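Methyltransferase (PDB 3TMA) methylates the N2 atom of guanosine at position 6 in tRNA(Phe), using S-adenosyl-L-methionine as methyl donor. Local coordinates at residues L174-F178 with T188-A192. Numbering follows the deposited sequence.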
loop_
_atom_site.group_PDB
_atom_site.type_symbol
_atom_site.label_atom_id
_atom_site.label_comp_id
_atom_site.label_asym_id
_atom_site.label_seq_id
_atom_site.Cartn_x
_atom_site.Cartn_y
_atom_site.Cartn_z
ATOM N N LEU A 174 -1.378 7.361 4.036
ATOM C CA LEU A 174 -1.649 7.940 2.725
ATOM C C LEU A 174 -2.613 7.080 1.932
ATOM O O LEU A 174 -3.175 7.509 0.925
ATOM C CB LEU A 174 -0.351 8.066 1.924
ATOM C CG LEU A 174 0.690 9.066 2.397
ATOM C CD1 LEU A 174 1.947 8.941 1.547
ATOM C CD2 LEU A 174 0.136 10.507 2.350
ATOM N N SER A 175 -2.765 5.840 2.362
ATOM C CA SER A 175 -3.664 4.935 1.733
ATOM C C SER A 175 -5.132 5.182 2.094
ATOM O O SER A 175 -6.022 4.542 1.519
ATOM C CB SER A 175 -3.254 3.512 2.089
ATOM O OG SER A 175 -3.031 3.422 3.477
ATOM N N ARG A 176 -5.401 6.146 2.979
ATOM C CA ARG A 176 -6.794 6.542 3.266
ATOM C C ARG A 176 -7.428 7.462 2.212
ATOM O O ARG A 176 -8.443 8.101 2.470
ATOM C CB ARG A 176 -6.894 7.215 4.629
ATOM C CG ARG A 176 -6.539 6.298 5.761
ATOM C CD ARG A 176 -7.744 5.439 6.168
ATOM N NE ARG A 176 -7.649 5.078 7.583
ATOM C CZ ARG A 176 -7.048 3.983 8.039
ATOM N NH1 ARG A 176 -6.523 3.107 7.191
ATOM N NH2 ARG A 176 -6.992 3.751 9.346
ATOM N N ARG A 177 -6.916 7.446 0.989
ATOM C CA ARG A 177 -7.621 8.110 -0.108
ATOM C C ARG A 177 -8.889 7.344 -0.505
ATOM O O ARG A 177 -9.008 6.121 -0.241
ATOM C CB ARG A 177 -6.682 8.361 -1.293
ATOM C CG ARG A 177 -5.886 7.131 -1.779
ATOM C CD ARG A 177 -5.007 7.524 -2.951
ATOM N NE ARG A 177 -4.293 6.365 -3.504
ATOM C CZ ARG A 177 -3.180 5.842 -2.990
ATOM N NH1 ARG A 177 -2.659 6.342 -1.875
ATOM N NH2 ARG A 177 -2.594 4.791 -3.571
ATOM N N PHE A 178 -9.834 8.059 -1.118
ATOM C CA PHE A 178 -11.103 7.488 -1.568
ATOM C C PHE A 178 -11.909 6.822 -0.434
ATOM O O PHE A 178 -12.326 5.671 -0.589
ATOM C CB PHE A 178 -10.880 6.506 -2.746
ATOM C CG PHE A 178 -9.996 7.062 -3.823
ATOM C CD1 PHE A 178 -10.235 8.335 -4.320
ATOM C CD2 PHE A 178 -8.888 6.353 -4.288
ATOM C CE1 PHE A 178 -9.388 8.900 -5.288
ATOM C CE2 PHE A 178 -8.051 6.885 -5.292
ATOM C CZ PHE A 178 -8.300 8.159 -5.788
ATOM N N THR A 188 -6.718 -2.153 -0.166
ATOM C CA THR A 188 -6.338 -0.746 -0.009
ATOM C C THR A 188 -6.110 -0.130 -1.386
ATOM O O THR A 188 -5.770 -0.852 -2.342
ATOM C CB THR A 188 -5.044 -0.625 0.819
ATOM O OG1 THR A 188 -3.977 -1.263 0.099
ATOM C CG2 THR A 188 -5.197 -1.375 2.129
ATOM N N PRO A 189 -6.136 1.214 -1.463
ATOM C CA PRO A 189 -5.660 1.845 -2.705
ATOM C C PRO A 189 -4.184 1.509 -3.031
ATOM O O PRO A 189 -3.802 1.513 -4.206
ATOM C CB PRO A 189 -5.836 3.357 -2.424
ATOM C CG PRO A 189 -6.976 3.415 -1.475
ATOM C CD PRO A 189 -6.863 2.174 -0.597
ATOM N N VAL A 190 -3.363 1.217 -2.017
ATOM C CA VAL A 190 -1.959 0.836 -2.283
ATOM C C VAL A 190 -1.861 -0.498 -3.083
ATOM O O VAL A 190 -1.105 -0.612 -4.039
ATOM C CB VAL A 190 -1.157 0.754 -0.976
ATOM C CG1 VAL A 190 0.212 0.090 -1.234
ATOM C CG2 VAL A 190 -0.966 2.201 -0.387
ATOM N N LEU A 191 -2.635 -1.490 -2.674
ATOM C CA LEU A 191 -2.725 -2.739 -3.402
ATOM C C LEU A 191 -3.301 -2.579 -4.805
ATOM O O LEU A 191 -2.776 -3.165 -5.774
ATOM C CB LEU A 191 -3.566 -3.745 -2.629
ATOM C CG LEU A 191 -2.647 -4.829 -2.081
ATOM C CD1 LEU A 191 -3.439 -5.750 -1.158
ATOM C CD2 LEU A 191 -2.064 -5.580 -3.288
ATOM N N ALA A 192 -4.316 -1.738 -4.941
ATOM C CA ALA A 192 -4.839 -1.394 -6.261
ATOM C C ALA A 192 -3.782 -0.759 -7.186
ATOM O O ALA A 192 -3.677 -1.110 -8.375
ATOM C CB ALA A 192 -6.058 -0.448 -6.103
#
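R177 NE makes a salt bridge with E220 of helix 216-225, while P189 CB lies over one face of the same guanidinium. R177 NH2 donates to the carbonyl of R71, and these two partners fix the rotation of the flat group; a weak, bent bond from R177 NH1 to L174 O (3.1 Å, 126°) adds little. P189 CB stands 3.3 Å above the guanidinium plane, off its centre, with R177 NE as its nearest atom at 3.5 Å. The R177 chain, extended from CG to NE, and the proline side chain run antiparallel past each other, R177 CG 3.8 Å from P189 CB. P189 CG and CD both lie 3.3 Å from S175 O. Next to them S175 CB meets V190 CG2 at 3.6 Å; chi1 of 48° tucks S175 OG over its own backbone, and the hydroxyl pairs with H74. The contact brings the linker following the last THUMP strand, 162-168, onto the first turn of helix 189-198, in the Rossmann-fold methyltransferase domain. T188 is the N-cap there: T188 OG1 accepts from L191 N (3.1 Å, 169°) and also pairs with H27. The side chain of P189, first in the helix, is about 4 Å from that of T216, a probable S-adenosyl-L-methionine-binding residue by analogy with relatives. F178 rests on E220 and S223, its CD2 loosely facing P189 CG.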